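Local atomic coordinates of HTH-type transcriptional activator ampR (Citrobacter freundii, PDB entry 3KOS), a protein that regulates transcription of the beta-lactamase gene ampC as a LysR-type DNA-binding regulator, of which this chain is the effector-binding domain. Residues L59-R64 with R190-A195; Y182-L187 with E198-L203. One frame throughout, in Å; residues are numbered along the deposited sequence.

Overall arrangement
From the N terminus, the chain reaches 59-64, whose strand 61-66 lies inside the six-stranded sheet, then passes through the rest of the domain before returning as strand 181-187 beside it. Interaction 1 closes a loop of 125 residues by joining the entrance of strand 61-66 to the loop 190-193 and the first residues of helix 194-209. Interaction 2 closes a short one, bringing that helix back onto strand 181-187. Their segments alternate along the chain, so the two loops cross. Their centres are about 7 Å apart, and they meet directly: Tyr61 OH lies 2.6 Å from Ser200 OG, a probable hydrogen bond, and the Tyr61 ring packs on Ile184.

Interaction 1. Residues L59-R64 with R190-A195; sequences LDYTIR and RPETPA
Asp60 and Arg190 form a lopsided salt bridge in which a single carboxylate oxygen takes both donors. Arg190 NH2 reaches Asp60 OD1 at 2.8 Å, with an N-H...O angle of 142°, while Arg190 NE makes a weak second bond to the same OD1 at 3.1 Å. The two planes stand 66° apart, and NH2 meets OD1 from above the carboxylate plane, so this is not a flat two-by-two pairing. The Arg190 chain starts out extended, bends at chi2 (86°), and thereby lays its guanidinium over the loop backbone: Leu59 O sits 3.2 Å above one face, offset toward the rim. Although Leu59 O is close to NE, the angle there is too poor for a hydrogen bond. The other carboxylate oxygen, OD2, is held mainly by the backbone N of Lys15 in strand 12-19 and also hydrogen-bonds a glycerol, probably from the crystallisation liquor.

Water fills in between the segments. One molecule donates to Asp60 OD1 and to Pro191 O; another pairs with Thr193 OG1 at 2.7 Å and only weakly with Asp60 OD2. Thr193 is the N-cap of the following helix, its OG1 accepting from Met196 N. A third water lies in the ring plane of Tyr61, 2.7 Å from Tyr61 OH, and donates to Glu192 OE2. Glu192 is also held by a salt bridge to Arg197.

The contact thus pins the loop after strand 181-187 to the start of strand 61-66, which lies between strands 12-19 and 181-187, while the hydroxyl end of Tyr61 reaches Ser200 in the first turns of helix 194-209.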
loop_
_atom_site.group_PDB
_atom_site.type_symbol
_atom_site.label_atom_id
_atom_site.label_comp_id
_atom_site.label_asym_id
_atom_site.label_seq_id
_atom_site.Cartn_x
_atom_site.Cartn_y
_atom_site.Cartn_z
ATOM N N LEU A 59 13.936 5.286 -13.466
ATOM C CA LEU A 59 12.704 6.004 -13.776
ATOM C C LEU A 59 12.948 7.246 -14.626
ATOM O O LEU A 59 13.986 7.897 -14.503
ATOM C CB LEU A 59 12.005 6.429 -12.488
ATOM C CG LEU A 59 11.643 5.313 -11.505
ATOM C CD1 LEU A 59 11.010 5.923 -10.261
ATOM C CD2 LEU A 59 10.713 4.290 -12.153
ATOM N N ASP A 60 11.980 7.584 -15.472
ATOM C CA ASP A 60 11.988 8.889 -16.136
ATOM C C ASP A 60 11.428 9.951 -15.199
ATOM O O ASP A 60 12.068 10.978 -14.948
ATOM C CB ASP A 60 11.181 8.824 -17.438
ATOM C CG ASP A 60 11.831 7.923 -18.467
ATOM O OD1 ASP A 60 13.054 8.073 -18.686
ATOM O OD2 ASP A 60 11.140 7.065 -19.045
ATOM N N TYR A 61 10.229 9.683 -14.674
ATOM C CA TYR A 61 9.554 10.567 -13.740
ATOM C C TYR A 61 9.203 9.821 -12.454
ATOM O O TYR A 61 8.984 8.609 -12.470
ATOM C CB TYR A 61 8.231 11.047 -14.327
ATOM C CG TYR A 61 8.310 12.256 -15.237
ATOM C CD1 TYR A 61 9.090 13.360 -14.910
ATOM C CD2 TYR A 61 7.552 12.308 -16.398
ATOM C CE1 TYR A 61 9.129 14.482 -15.741
ATOM C CE2 TYR A 61 7.589 13.415 -17.227
ATOM C CZ TYR A 61 8.379 14.492 -16.895
ATOM O OH TYR A 61 8.392 15.588 -17.737
ATOM N N THR A 62 9.107 10.573 -11.366
ATOM C CA THR A 62 8.598 10.063 -10.092
ATOM C C THR A 62 7.406 10.920 -9.676
ATOM O O THR A 62 7.495 12.147 -9.647
ATOM C CB THR A 62 9.664 10.187 -9.000
ATOM O OG1 THR A 62 10.846 9.489 -9.408
ATOM C CG2 THR A 62 9.158 9.607 -7.679
ATOM N N ILE A 63 6.275 10.292 -9.374
ATOM C CA ILE A 63 5.177 11.057 -8.807
ATOM C C ILE A 63 5.192 10.770 -7.318
ATOM O O ILE A 63 5.241 9.615 -6.918
ATOM C CB ILE A 63 3.839 10.708 -9.446
ATOM C CG1 ILE A 63 3.842 11.191 -10.913
ATOM C CG2 ILE A 63 2.711 11.359 -8.652
ATOM C CD1 ILE A 63 2.592 10.808 -11.705
ATOM N N ARG A 64 5.195 11.827 -6.511
ATOM C CA ARG A 64 5.454 11.690 -5.089
ATOM C C ARG A 64 4.723 12.740 -4.268
ATOM O O ARG A 64 4.250 13.753 -4.798
ATOM C CB ARG A 64 6.960 11.815 -4.839
ATOM C CG ARG A 64 7.498 13.195 -5.127
ATOM C CD ARG A 64 8.949 13.123 -5.597
ATOM N NE ARG A 64 9.782 12.377 -4.664
ATOM C CZ ARG A 64 11.061 12.087 -4.878
ATOM N NH1 ARG A 64 11.752 11.396 -3.976
ATOM N NH2 ARG A 64 11.648 12.489 -5.996
ATOM N N ARG A 190 18.588 13.554 -15.464
ATOM C CA ARG A 190 17.841 12.680 -16.368
ATOM C C ARG A 190 17.345 13.499 -17.560
ATOM O O ARG A 190 16.675 14.514 -17.378
ATOM C CB ARG A 190 16.644 12.054 -15.644
ATOM C CG ARG A 190 15.858 11.035 -16.473
ATOM C CD ARG A 190 16.462 9.646 -16.385
ATOM N NE ARG A 190 15.763 8.665 -17.213
ATOM C CZ ARG A 190 15.984 7.354 -17.163
ATOM N NH1 ARG A 190 16.881 6.862 -16.310
ATOM N NH2 ARG A 190 15.306 6.527 -17.950
ATOM N N PRO A 191 17.680 13.068 -18.782
ATOM C CA PRO A 191 17.272 13.804 -19.985
ATOM C C PRO A 191 15.757 13.830 -20.139
ATOM O O PRO A 191 15.109 12.806 -19.958
ATOM C CB PRO A 191 17.885 12.982 -21.125
ATOM C CG PRO A 191 18.978 12.192 -20.495
ATOM C CD PRO A 191 18.516 11.898 -19.101
ATOM N N GLU A 192 15.205 14.992 -20.465
ATOM C CA GLU A 192 13.770 15.109 -20.712
ATOM C C GLU A 192 13.440 14.774 -22.165
ATOM O O GLU A 192 13.917 15.437 -23.092
ATOM C CB GLU A 192 13.300 16.514 -20.361
ATOM C CG GLU A 192 11.812 16.725 -20.445
ATOM C CD GLU A 192 11.447 18.197 -20.380
ATOM O OE1 GLU A 192 11.641 18.910 -21.395
ATOM O OE2 GLU A 192 10.971 18.648 -19.318
ATOM N N THR A 193 12.624 13.740 -22.355
ATOM C CA THR A 193 12.230 13.262 -23.674
ATOM C C THR A 193 10.906 13.888 -24.094
ATOM O O THR A 193 10.199 14.466 -23.270
ATOM C CB THR A 193 12.021 11.736 -23.659
ATOM O OG1 THR A 193 10.952 11.426 -22.747
ATOM C CG2 THR A 193 13.301 11.015 -23.224
ATOM N N PRO A 194 10.563 13.781 -25.388
ATOM C CA PRO A 194 9.253 14.258 -25.844
ATOM C C PRO A 194 8.099 13.543 -25.139
ATOM O O PRO A 194 7.085 14.173 -24.841
ATOM C CB PRO A 194 9.246 13.903 -27.337
ATOM C CG PRO A 194 10.679 13.779 -27.712
ATOM C CD PRO A 194 11.419 13.326 -26.496
ATOM N N ALA A 195 8.245 12.245 -24.908
ATOM C CA ALA A 195 7.198 11.465 -24.241
ATOM C C ALA A 195 6.962 12.005 -22.832
ATOM O O ALA A 195 5.822 12.107 -22.378
ATOM C CB ALA A 195 7.581 10.000 -24.186
HETATM O O HOH W 1 10.785 8.900 -21.893
HETATM O O HOH W 2 15.007 10.119 -19.780
HETATM O O HOH W 3 10.488 17.175 -17.149
#

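Interaction 2. Residues Y182-L187 with E198-L203; sequences YWITRL and EFSRWL
Strand 182-187 is extended along its whole length, whereas 198-203 is regular helix, with Trp202 N bonded to Glu198 O and Leu203 N to Phe199 O. The backbones come closest at Ile184 and Ser200, whose CA atoms lie 7.9 Å apart, and side chains bridge that separation.

Ile184 carries the contact from the strand. Its CG1 is anti to the backbone N (chi1 -173°) and chi2 is also extended, which sends CD1 straight out to the helix. There CD1 meets the edge of the Phe199 ring, close to the ring plane, at 3.8 Å from CE1 and 4.0 Å from CD1 of the phenylalanine; the methyl abuts the rim instead of lying over a face. The same Ile184 methyl lies 4.2 Å from Ser200 OG, a hydroxyl that bonds to Tyr61 OH and Met196 O, so the polar group is satisfied within apolar surroundings. Phe199 also packs on Leu14 and Ile16 of strand 12-19 and meets Phe34 edge-to-face, while Ile184 touches Leu78 on the neighbouring strand 73-86.

All three touching residues are buried. This is helix-on-sheet packing in an alpha/beta sandwich: helix 194-209 packs on one face of the mixed sheet, next to helix 20-37, as in the periplasmic-binding-protein-like fold of LysR effector domains.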
loop_
_atom_site.group_PDB
_atom_site.type_symbol
_atom_site.label_atom_id
_atom_site.label_comp_id
_atom_site.label_asym_id
_atom_site.label_seq_id
_atom_site.Cartn_x
_atom_site.Cartn_y
_atom_site.Cartn_z
ATOM N N TYR A 182 1.038 16.748 -4.149
ATOM C CA TYR A 182 1.579 15.779 -5.097
ATOM C C TYR A 182 2.342 16.492 -6.198
ATOM O O TYR A 182 1.877 17.505 -6.736
ATOM C CB TYR A 182 0.480 14.860 -5.656
ATOM C CG TYR A 182 -0.052 13.921 -4.583
ATOM C CD1 TYR A 182 0.678 12.800 -4.185
ATOM C CD2 TYR A 182 -1.261 14.175 -3.955
ATOM C CE1 TYR A 182 0.214 11.956 -3.185
ATOM C CE2 TYR A 182 -1.740 13.334 -2.947
ATOM C CZ TYR A 182 -1.001 12.224 -2.574
ATOM O OH TYR A 182 -1.461 11.388 -1.567
ATOM N N TRP A 183 3.523 15.967 -6.504
ATOM C CA TRP A 183 4.425 16.561 -7.491
ATOM C C TRP A 183 4.897 15.505 -8.467
ATOM O O TRP A 183 4.927 14.313 -8.145
ATOM C CB TRP A 183 5.669 17.111 -6.788
ATOM C CG TRP A 183 5.392 18.185 -5.805
ATOM C CD1 TRP A 183 4.944 18.038 -4.524
ATOM C CD2 TRP A 183 5.566 19.594 -6.012
ATOM N NE1 TRP A 183 4.815 19.272 -3.925
ATOM C CE2 TRP A 183 5.190 20.242 -4.817
ATOM C CE3 TRP A 183 5.994 20.370 -7.098
ATOM C CZ2 TRP A 183 5.238 21.626 -4.671
ATOM C CZ3 TRP A 183 6.040 21.748 -6.953
ATOM C CH2 TRP A 183 5.662 22.360 -5.749
ATOM N N ILE A 184 5.285 15.939 -9.662
ATOM C CA ILE A 184 6.010 15.051 -10.565
ATOM C C ILE A 184 7.456 15.564 -10.683
ATOM O O ILE A 184 7.680 16.756 -10.860
ATOM C CB ILE A 184 5.317 14.936 -11.950
ATOM C CG1 ILE A 184 6.008 13.867 -12.816
ATOM C CG2 ILE A 184 5.246 16.291 -12.652
ATOM C CD1 ILE A 184 5.169 13.391 -14.020
ATOM N N THR A 185 8.428 14.676 -10.558
ATOM C CA THR A 185 9.818 15.112 -10.487
ATOM C C THR A 185 10.730 14.343 -11.437
ATOM O O THR A 185 10.541 13.145 -11.670
ATOM C CB THR A 185 10.377 15.055 -9.028
ATOM O OG1 THR A 185 10.547 13.695 -8.602
ATOM C CG2 THR A 185 9.432 15.760 -8.076
ATOM N N ARG A 186 11.706 15.059 -11.992
ATOM C CA ARG A 186 12.729 14.482 -12.856
ATOM C C ARG A 186 14.074 14.804 -12.219
ATOM O O ARG A 186 14.323 15.947 -11.837
ATOM C CB ARG A 186 12.644 15.139 -14.252
ATOM C CG ARG A 186 13.750 14.763 -15.218
ATOM C CD ARG A 186 13.711 15.632 -16.497
ATOM N NE ARG A 186 13.860 17.061 -16.211
ATOM C CZ ARG A 186 15.029 17.696 -16.196
ATOM N NH1 ARG A 186 16.146 17.033 -16.460
ATOM N NH2 ARG A 186 15.084 18.990 -15.925
ATOM N N LEU A 187 14.937 13.809 -12.071
ATOM C CA LEU A 187 16.304 14.105 -11.641
ATOM C C LEU A 187 16.875 15.096 -12.639
ATOM O O LEU A 187 16.695 14.929 -13.838
ATOM C CB LEU A 187 17.162 12.843 -11.635
ATOM C CG LEU A 187 16.907 11.869 -10.487
ATOM C CD1 LEU A 187 17.884 10.707 -10.560
ATOM C CD2 LEU A 187 17.030 12.601 -9.155
ATOM N N GLU A 198 5.122 15.341 -23.008
ATOM C CA GLU A 198 3.730 15.104 -23.358
ATOM C C GLU A 198 2.922 14.568 -22.187
ATOM O O GLU A 198 1.815 15.033 -21.916
ATOM C CB GLU A 198 3.645 14.188 -24.578
ATOM C CG GLU A 198 4.021 14.954 -25.851
ATOM C CD GLU A 198 4.166 14.091 -27.078
ATOM O OE1 GLU A 198 4.208 12.851 -26.952
ATOM O OE2 GLU A 198 4.255 14.668 -28.185
ATOM N N PHE A 199 3.479 13.592 -21.483
ATOM C CA PHE A 199 2.806 13.081 -20.297
ATOM C C PHE A 199 2.600 14.175 -19.240
ATOM O O PHE A 199 1.519 14.297 -18.672
ATOM C CB PHE A 199 3.566 11.900 -19.699
ATOM C CG PHE A 199 2.924 11.349 -18.455
ATOM C CD1 PHE A 199 3.278 11.836 -17.212
ATOM C CD2 PHE A 199 1.938 10.378 -18.542
ATOM C CE1 PHE A 199 2.682 11.342 -16.056
ATOM C CE2 PHE A 199 1.332 9.882 -17.392
ATOM C CZ PHE A 199 1.712 10.365 -16.147
ATOM N N SER A 200 3.639 14.961 -18.970
ATOM C CA SER A 200 3.535 16.042 -17.982
ATOM C C SER A 200 2.481 17.058 -18.365
ATOM O O SER A 200 1.701 17.501 -17.519
ATOM C CB SER A 200 4.860 16.785 -17.833
ATOM O OG SER A 200 5.824 15.947 -17.255
ATOM N N ARG A 201 2.476 17.453 -19.636
ATOM C CA ARG A 201 1.482 18.412 -20.104
ATOM C C ARG A 201 0.077 17.840 -19.985
ATOM O O ARG A 201 -0.850 18.534 -19.559
ATOM C CB ARG A 201 1.749 18.841 -21.557
ATOM C CG ARG A 201 3.001 19.682 -21.751
ATOM C CD ARG A 201 2.952 20.483 -23.067
ATOM N NE ARG A 201 2.716 19.640 -24.240
ATOM C CZ ARG A 201 3.655 19.278 -25.115
ATOM N NH1 ARG A 201 4.913 19.694 -24.967
ATOM N NH2 ARG A 201 3.333 18.510 -26.147
ATOM N N TRP A 202 -0.085 16.579 -20.370
ATOM C CA TRP A 202 -1.391 15.941 -20.283
ATOM C C TRP A 202 -1.904 15.916 -18.840
ATOM O O TRP A 202 -3.062 16.246 -18.570
ATOM C CB TRP A 202 -1.340 14.510 -20.809
ATOM C CG TRP A 202 -2.548 13.733 -20.384
ATOM C CD1 TRP A 202 -3.795 13.789 -20.942
ATOM C CD2 TRP A 202 -2.634 12.807 -19.295
ATOM N NE1 TRP A 202 -4.648 12.951 -20.271
ATOM C CE2 TRP A 202 -3.964 12.338 -19.253
ATOM C CE3 TRP A 202 -1.716 12.327 -18.352
ATOM C CZ2 TRP A 202 -4.399 11.408 -18.305
ATOM C CZ3 TRP A 202 -2.151 11.401 -17.405
ATOM C CH2 TRP A 202 -3.480 10.958 -17.388
ATOM N N LEU A 203 -1.040 15.512 -17.918
ATOM C CA LEU A 203 -1.464 15.315 -16.528
ATOM C C LEU A 203 -1.813 16.640 -15.838
ATOM O O LEU A 203 -2.879 16.781 -15.248
ATOM C CB LEU A 203 -0.396 14.545 -15.740
ATOM C CG LEU A 203 -0.744 14.178 -14.291
ATOM C CD1 LEU A 203 -2.118 13.514 -14.191
ATOM C CD2 LEU A 203 0.339 13.268 -13.718
#